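Local coordinates for protein AvrRxo1-ORF2 (Xanthomonas oryzae pv. oryzicola, PDB 4Z8T) that binds the type III effector AvrRxo1-ORF1, a protein with a polynucleotide kinase domain, and probably serves as its molecular chaperone, at residues Glu41-Glu46 with Arg72-Glu77; Glu49-Thr54 with Glu86-Val91; Asp36-Glu41 with Asn80-Lys85. One frame throughout, in Å; residues are numbered along the deposited sequence.

Contact 1: residues Glu41-Glu46 with Arg72-Glu77; sequences ERFDLE and RMYYVE
The Y74 ring is the middle one of three, against F43 and Y75, where the loop 41-44 packs on the last turns of helix 63-77. It meets the carbonyl oxygen of E41 at its edge, in its own plane, and CE2 of Y75 also lies in that plane. CD2 of Y74 in turn sits over the centre of one face of the Y75 ring, 3.7 Å above its plane. F43 and Y74 run antiparallel alongside each other, reaching from facing backbones; their rings are oblique, with planes 43° apart and centroids 5.4 Å apart, and touch most closely at F43 CD1 and Y74 CD2, 3.5 Å apart. On the Y75 side, F43 CB approaches CE2 of Y75 to 3.6 Å. Both F43 and Y74 hold CG anti to the backbone N, whereas Y75 has CG beside its backbone N, so two successive tyrosines reach the same loop from different starting directions.

Their hydroxyls do opposite jobs. Y74 OH donates to E41 O over 2.7 Å, approaching from above the carbonyl plane, 27° out of it. Y75 OH accepts the amide of F43 at 2.9 Å, with an N-H...O angle of 148°, and also rests against CA of R42. Just beyond, D44 is the N-cap of helix 45-51, its OD1 bonded to E47 N. Around the contact, Y74 forms a cation-pi pair with K40 and an edge-to-face pair with F87, while Y75 packs on L32 and A35 of helix 6-38.

One tyrosine donor and one tyrosine acceptor thus satisfy a backbone carbonyl and an amide two residues apart. In a loop without strand partners, these two hydroxyls help to hold its path; E41 is also bonded to M82 and L84, and the F43 ring, packed obliquely on Y74, adds apolar contact.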
# COMPACT_ATOMS: atom_id res chain seq x y z
N GLU B 41 11.95 -10.64 22.57
CA GLU B 41 11.54 -11.72 23.47
C GLU B 41 10.50 -12.63 22.82
O GLU B 41 9.55 -12.16 22.19
CB GLU B 41 11.02 -11.15 24.79
CG GLU B 41 10.57 -12.19 25.80
CD GLU B 41 10.12 -11.58 27.12
OE1 GLU B 41 10.28 -10.35 27.29
OE2 GLU B 41 9.62 -12.33 27.98
N ARG B 42 10.70 -13.93 22.96
CA ARG B 42 9.79 -14.92 22.39
C ARG B 42 8.39 -14.78 23.00
O ARG B 42 8.26 -14.65 24.22
CB ARG B 42 10.31 -16.32 22.66
CG ARG B 42 9.44 -17.40 22.07
CD ARG B 42 10.08 -17.97 20.82
NE ARG B 42 11.37 -18.58 21.12
CZ ARG B 42 12.02 -19.41 20.31
NH1 ARG B 42 11.49 -19.75 19.14
NH2 ARG B 42 13.19 -19.92 20.68
N PHE B 43 7.36 -14.82 22.17
CA PHE B 43 6.01 -14.64 22.70
C PHE B 43 5.56 -15.81 23.57
O PHE B 43 5.59 -16.97 23.16
CB PHE B 43 4.98 -14.39 21.60
CG PHE B 43 3.61 -14.07 22.14
CD1 PHE B 43 3.34 -12.81 22.65
CD2 PHE B 43 2.61 -15.03 22.17
CE1 PHE B 43 2.09 -12.51 23.17
CE2 PHE B 43 1.36 -14.74 22.68
CZ PHE B 43 1.10 -13.48 23.18
N ASP B 44 5.12 -15.45 24.78
CA ASP B 44 4.76 -16.40 25.83
C ASP B 44 3.43 -15.92 26.42
O ASP B 44 3.42 -15.03 27.26
CB ASP B 44 5.86 -16.39 26.90
CG ASP B 44 5.60 -17.36 28.05
OD1 ASP B 44 4.47 -17.39 28.60
OD2 ASP B 44 6.55 -18.07 28.43
N LEU B 45 2.32 -16.51 25.97
CA LEU B 45 0.99 -16.08 26.40
C LEU B 45 0.80 -16.19 27.91
O LEU B 45 0.24 -15.29 28.54
CB LEU B 45 -0.11 -16.87 25.67
CG LEU B 45 -1.54 -16.53 26.08
CD1 LEU B 45 -1.86 -15.07 25.76
CD2 LEU B 45 -2.56 -17.46 25.43
N GLU B 46 1.28 -17.28 28.49
CA GLU B 46 1.14 -17.52 29.92
C GLU B 46 1.89 -16.49 30.76
O GLU B 46 1.36 -15.99 31.75
CB GLU B 46 1.57 -18.94 30.27
CG GLU B 46 0.78 -20.01 29.52
CD GLU B 46 1.16 -21.42 29.92
OE1 GLU B 46 2.09 -21.58 30.75
OE2 GLU B 46 0.54 -22.37 29.40
N ARG B 72 0.01 -12.44 17.33
CA ARG B 72 0.04 -11.67 16.10
C ARG B 72 0.18 -10.18 16.37
O ARG B 72 0.97 -9.49 15.72
CB ARG B 72 -1.20 -11.96 15.25
CG ARG B 72 -1.33 -11.07 14.04
CD ARG B 72 -2.50 -11.49 13.18
NE ARG B 72 -2.26 -12.79 12.56
CZ ARG B 72 -1.48 -12.96 11.50
NH1 ARG B 72 -1.30 -14.18 11.00
NH2 ARG B 72 -0.87 -11.92 10.92
N MSE B 73 -0.57 -9.66 17.34
CA MSE B 73 -0.44 -8.25 17.69
C MSE B 73 0.99 -7.92 18.13
O MSE B 73 1.58 -6.95 17.69
CB MSE B 73 -1.44 -7.87 18.79
CG MSE B 73 -1.33 -6.43 19.21
SE MSE B 73 -2.56 -6.08 20.68
CE MSE B 73 -4.18 -6.58 19.78
N TYR B 74 1.55 -8.78 18.97
CA TYR B 74 2.89 -8.58 19.50
C TYR B 74 3.92 -8.46 18.38
O TYR B 74 4.73 -7.54 18.35
CB TYR B 74 3.22 -9.76 20.41
CG TYR B 74 4.60 -9.77 21.04
CD1 TYR B 74 4.98 -8.79 21.94
CD2 TYR B 74 5.50 -10.78 20.74
CE1 TYR B 74 6.23 -8.81 22.53
CE2 TYR B 74 6.75 -10.81 21.32
CZ TYR B 74 7.11 -9.82 22.21
OH TYR B 74 8.36 -9.85 22.79
N TYR B 75 3.86 -9.40 17.43
CA TYR B 75 4.87 -9.47 16.39
C TYR B 75 4.61 -8.53 15.21
O TYR B 75 5.54 -7.93 14.70
CB TYR B 75 5.02 -10.89 15.86
CG TYR B 75 5.80 -11.78 16.80
CD1 TYR B 75 7.10 -11.47 17.15
CD2 TYR B 75 5.23 -12.93 17.33
CE1 TYR B 75 7.83 -12.29 18.01
CE2 TYR B 75 5.95 -13.76 18.19
CZ TYR B 75 7.24 -13.42 18.52
OH TYR B 75 7.97 -14.22 19.37
N VAL B 76 3.35 -8.44 14.79
CA VAL B 76 3.03 -7.71 13.56
C VAL B 76 2.75 -6.24 13.82
O VAL B 76 3.23 -5.37 13.09
CB VAL B 76 1.84 -8.34 12.83
CG1 VAL B 76 1.51 -7.55 11.57
CG2 VAL B 76 2.16 -9.77 12.47
N GLU B 77 2.00 -5.94 14.88
CA GLU B 77 1.61 -4.56 15.13
C GLU B 77 2.60 -3.76 15.95
O GLU B 77 2.64 -2.54 15.86
CB GLU B 77 0.25 -4.51 15.81
CG GLU B 77 -0.90 -4.95 14.96
CD GLU B 77 -2.21 -4.76 15.69
OE1 GLU B 77 -2.95 -5.76 15.86
OE2 GLU B 77 -2.49 -3.62 16.12

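Contact 2: residues Glu49-Thr54 with Glu86-Val91; sequences EKICDT and EFAHIV
The tight part of this contact is apolar and centres on A88, whose small side chain lets the chain at C52 come in close: the two CA atoms are 5.9 Å apart. I51 carries CG2 anti to its backbone N, and that methyl branch touches A88 CB at 3.5 Å. C52 SG, in the crowded position between its backbone N and carbonyl carbon (chi1 64°), lies against V91 CG1 at 3.9 Å and against A88 CA at 4.1 Å. The contact is held by van der Waals packing. On the inner side, buried T54 packs on R66 and Y70; its OG1 gives a weak hydrogen bond to E49 OE2, an oxygen that also forms a salt bridge with R66.

The margins are looser. D53 reaches the helix through its backbone, O to V91 CG1 at 4.0 Å; its CB points away, and OD1 bonds S55 N instead, while the residue packs on P20 of the AvrRxo1-ORF1 chain. I51 is exposed overall: its CG2 branch packs on A88, and the rest lies at the solvent edge.

The contact thus sets the end of helix 45-51 and the extended residues that follow it against helix 84-94. Helix 63-77 borders both: Y70 also meets V91, and M73 meets F87, which packs on L48 of helix 45-51.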
# COMPACT_ATOMS: atom_id res chain seq x y z
N GLU B 49 -0.13 -13.44 30.45
CA GLU B 49 -1.33 -13.50 31.28
C GLU B 49 -1.07 -13.35 32.78
O GLU B 49 -2.01 -13.33 33.58
CB GLU B 49 -2.11 -14.79 30.98
CG GLU B 49 -2.89 -14.73 29.68
CD GLU B 49 -3.43 -16.07 29.23
OE1 GLU B 49 -3.01 -17.11 29.79
OE2 GLU B 49 -4.27 -16.10 28.30
N LYS B 50 0.19 -13.23 33.16
CA LYS B 50 0.56 -12.97 34.55
C LYS B 50 0.50 -11.48 34.86
O LYS B 50 0.15 -11.08 35.97
CB LYS B 50 1.97 -13.46 34.84
CG LYS B 50 2.06 -14.91 35.28
CD LYS B 50 3.24 -15.13 36.21
CE LYS B 50 4.25 -16.07 35.58
NZ LYS B 50 3.58 -17.03 34.66
N ILE B 51 0.86 -10.67 33.87
CA ILE B 51 1.09 -9.25 34.07
C ILE B 51 -0.08 -8.40 33.53
O ILE B 51 -0.20 -7.21 33.83
CB ILE B 51 2.46 -8.85 33.45
CG1 ILE B 51 3.60 -9.53 34.22
CG2 ILE B 51 2.67 -7.34 33.43
CD1 ILE B 51 4.61 -8.56 34.84
N CYS B 52 -0.97 -9.04 32.78
CA CYS B 52 -2.19 -8.37 32.33
C CYS B 52 -3.30 -9.34 31.97
O CYS B 52 -3.09 -10.55 31.85
CB CYS B 52 -1.90 -7.46 31.13
SG CYS B 52 -1.35 -8.34 29.65
N ASP B 53 -4.50 -8.79 31.80
CA ASP B 53 -5.68 -9.57 31.48
C ASP B 53 -5.93 -9.60 29.98
O ASP B 53 -6.13 -8.56 29.36
CB ASP B 53 -6.90 -8.96 32.17
CG ASP B 53 -8.18 -9.72 31.90
OD1 ASP B 53 -8.10 -10.94 31.61
OD2 ASP B 53 -9.26 -9.11 32.00
N THR B 54 -5.91 -10.80 29.41
CA THR B 54 -6.18 -11.00 27.99
C THR B 54 -7.59 -11.55 27.77
O THR B 54 -7.97 -11.88 26.65
CB THR B 54 -5.19 -11.99 27.37
OG1 THR B 54 -5.21 -13.22 28.10
CG2 THR B 54 -3.78 -11.41 27.38
N GLU B 86 6.74 -4.94 28.25
CA GLU B 86 6.44 -3.73 27.50
C GLU B 86 5.06 -3.88 26.88
O GLU B 86 4.20 -2.99 27.00
CB GLU B 86 7.48 -3.59 26.39
CG GLU B 86 7.70 -2.21 25.82
CD GLU B 86 9.00 -2.14 25.02
OE1 GLU B 86 9.67 -3.19 24.89
OE2 GLU B 86 9.36 -1.05 24.55
N PHE B 87 4.86 -5.01 26.21
CA PHE B 87 3.61 -5.32 25.52
C PHE B 87 2.45 -5.32 26.50
O PHE B 87 1.34 -4.92 26.15
CB PHE B 87 3.73 -6.68 24.83
CG PHE B 87 2.56 -7.02 23.95
CD1 PHE B 87 2.21 -6.19 22.89
CD2 PHE B 87 1.84 -8.17 24.16
CE1 PHE B 87 1.14 -6.51 22.08
CE2 PHE B 87 0.77 -8.50 23.35
CZ PHE B 87 0.42 -7.67 22.31
N ALA B 88 2.71 -5.76 27.72
CA ALA B 88 1.70 -5.73 28.78
C ALA B 88 1.07 -4.36 28.97
O ALA B 88 -0.15 -4.24 29.11
CB ALA B 88 2.31 -6.21 30.09
N HIS B 89 1.90 -3.32 28.99
CA HIS B 89 1.41 -1.95 29.13
C HIS B 89 0.48 -1.58 27.98
O HIS B 89 -0.53 -0.90 28.19
CB HIS B 89 2.58 -0.97 29.19
CG HIS B 89 3.43 -1.10 30.41
ND1 HIS B 89 3.11 -1.95 31.45
CD2 HIS B 89 4.58 -0.49 30.77
CE1 HIS B 89 4.03 -1.86 32.39
NE2 HIS B 89 4.94 -0.98 32.00
N ILE B 90 0.84 -2.01 26.77
CA ILE B 90 0.01 -1.79 25.59
C ILE B 90 -1.35 -2.44 25.77
O ILE B 90 -2.39 -1.80 25.60
CB ILE B 90 0.67 -2.39 24.34
CG1 ILE B 90 2.03 -1.74 24.07
CG2 ILE B 90 -0.26 -2.29 23.13
CD1 ILE B 90 1.94 -0.29 23.65
N VAL B 91 -1.35 -3.73 26.13
CA VAL B 91 -2.58 -4.49 26.28
C VAL B 91 -3.51 -3.87 27.32
O VAL B 91 -4.73 -3.79 27.12
CB VAL B 91 -2.28 -5.97 26.63
CG1 VAL B 91 -3.56 -6.73 26.93
CG2 VAL B 91 -1.54 -6.63 25.48

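Contact 3: residues Asp36-Glu41 with Asn80-Lys85; sequences DAVGKE and NVMTLK
N80, which packs on T281 of the AvrRxo1-ORF1 chain, leads into the first gripped residue. V81 offers its carbonyl oxygen to K40 NZ at 2.8 Å, in the carbonyl plane. The lysine runs extended from CB and bends at chi4 (142°), laying CD and CE alongside V81 O; the ammonium also bonds Y74 O, so it is gripped by two backbone carbonyls, beside the Y74 ring.

M82 follows with both backbone and side chain. Its O receives the E41 amide at 2.7 Å, a straight bond (163°) nearly along the C=O axis, and a water donates to this oxygen and to G39 O. The selenomethionine side chain folds back twice along its length and comes across V38 roughly perpendicular to it, bringing SE to 3.7 Å from V38 CG2.

T83, the N-cap of helix 84-94, lies with CA and CB beside E41 OE1, the CB 3.4 Å from that oxygen. The L84 amide donates to E41 OE1 at 3.1 Å, from above the carboxylate plane (67° out of it), while L84 CD1 lies 3.7 Å from E41 OE2. At K85 the amide donates to a second water, which in turn donates to E41 OE1. The negative carboxylate at this helix start probably interacts favourably with the helix dipole, although E47 brings a like charge close to OE2.

The contact joins the exit from helix 6-38, closed by a Schellman motif at G39, to the loop that enters helix 84-94. Helix 63-77 borders it with Y74 and Y75, and V38 packs on K2 of a second copy of this protein.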
# COMPACT_ATOMS: atom_id res chain seq x y z
N ASP B 36 13.43 -12.48 15.45
CA ASP B 36 14.59 -13.31 15.74
C ASP B 36 15.88 -12.52 15.55
O ASP B 36 16.79 -12.58 16.37
CB ASP B 36 14.61 -14.54 14.82
CG ASP B 36 15.84 -15.41 15.02
OD1 ASP B 36 16.90 -15.11 14.42
OD2 ASP B 36 15.75 -16.41 15.76
N ALA B 37 15.93 -11.78 14.45
CA ALA B 37 17.12 -11.04 14.08
C ALA B 37 17.52 -9.97 15.09
O ALA B 37 18.71 -9.72 15.30
CB ALA B 37 16.93 -10.41 12.71
N VAL B 38 16.53 -9.34 15.72
CA VAL B 38 16.81 -8.23 16.63
C VAL B 38 16.77 -8.65 18.11
O VAL B 38 17.03 -7.84 19.00
CB VAL B 38 15.87 -7.02 16.39
CG1 VAL B 38 15.80 -6.70 14.91
CG2 VAL B 38 14.48 -7.29 16.92
N GLY B 39 16.46 -9.92 18.36
CA GLY B 39 16.47 -10.45 19.71
C GLY B 39 15.23 -10.17 20.53
O GLY B 39 15.27 -10.18 21.76
N LYS B 40 14.11 -9.93 19.84
CA LYS B 40 12.84 -9.67 20.51
C LYS B 40 12.44 -10.88 21.36
O LYS B 40 12.61 -12.03 20.93
CB LYS B 40 11.77 -9.37 19.45
CG LYS B 40 10.34 -9.16 19.97
CD LYS B 40 9.52 -8.49 18.87
CE LYS B 40 8.05 -8.43 19.23
NZ LYS B 40 7.47 -7.13 18.77
N GLU B 41 11.95 -10.64 22.57
CA GLU B 41 11.54 -11.72 23.47
C GLU B 41 10.50 -12.63 22.82
O GLU B 41 9.55 -12.16 22.19
CB GLU B 41 11.02 -11.15 24.79
CG GLU B 41 10.57 -12.19 25.80
CD GLU B 41 10.12 -11.58 27.12
OE1 GLU B 41 10.28 -10.35 27.29
OE2 GLU B 41 9.62 -12.33 27.98
N ASN B 80 8.65 -2.92 17.19
CA ASN B 80 9.71 -2.27 17.96
C ASN B 80 9.64 -2.54 19.46
O ASN B 80 10.52 -2.14 20.22
CB ASN B 80 9.74 -0.77 17.69
CG ASN B 80 9.97 -0.44 16.22
OD1 ASN B 80 10.67 -1.16 15.51
ND2 ASN B 80 9.37 0.65 15.76
N VAL B 81 8.57 -3.21 19.89
CA VAL B 81 8.42 -3.66 21.27
C VAL B 81 9.23 -4.95 21.46
O VAL B 81 9.00 -5.93 20.76
CB VAL B 81 6.94 -3.91 21.62
CG1 VAL B 81 6.81 -4.62 22.96
CG2 VAL B 81 6.18 -2.59 21.63
N MSE B 82 10.17 -4.93 22.40
CA MSE B 82 11.12 -6.03 22.54
C MSE B 82 10.75 -7.07 23.59
O MSE B 82 11.21 -8.22 23.55
CB MSE B 82 12.52 -5.48 22.83
CG MSE B 82 13.09 -4.62 21.72
SE MSE B 82 13.49 -5.68 20.14
CE MSE B 82 12.21 -4.87 18.92
N THR B 83 9.89 -6.68 24.53
CA THR B 83 9.59 -7.50 25.70
C THR B 83 8.09 -7.64 25.98
O THR B 83 7.31 -6.75 25.63
CB THR B 83 10.27 -6.92 26.95
OG1 THR B 83 9.91 -5.54 27.10
CG2 THR B 83 11.78 -7.02 26.82
N LEU B 84 7.71 -8.74 26.61
CA LEU B 84 6.32 -8.99 26.98
C LEU B 84 5.86 -8.06 28.09
O LEU B 84 4.66 -7.81 28.25
CB LEU B 84 6.12 -10.44 27.40
CG LEU B 84 6.27 -11.51 26.31
CD1 LEU B 84 6.14 -12.89 26.92
CD2 LEU B 84 5.23 -11.33 25.24
N LYS B 85 6.81 -7.55 28.86
CA LYS B 85 6.52 -6.62 29.95
C LYS B 85 6.11 -5.28 29.36
O LYS B 85 5.25 -4.58 29.89
CB LYS B 85 7.75 -6.46 30.84
CG LYS B 85 7.49 -5.73 32.16
CD LYS B 85 7.93 -4.28 32.09
CE LYS B 85 8.15 -3.72 33.49
NZ LYS B 85 9.17 -4.51 34.23
O HOH W 1 14.39 -8.46 24.09
O HOH W 2 9.60 -8.69 29.53

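In the fold
Contacts 1 and 3 share E41, and their centres lie about 9 Å apart, contact 1 nested inside the loop that contact 3 closes; F43 CD1 also meets L84 CD2 between them, at 3.5 Å. The centre of contact 2 lies about 11 Å from that of contact 1 and about 15 Å from that of contact 3. F87 links it to contact 1, its CG 3.6 Å from Y74 CD1, and E86 CB meets V81 CG1 of contact 3 at 3.6 Å. Together they tie the segment from the end of helix 6-38 through helix 45-51 to the last two helices. The AvrRxo1-ORF1 chain touches residues of a segment in each contact (M73, V76 and E77; D53; N80), though mostly not those that carry it.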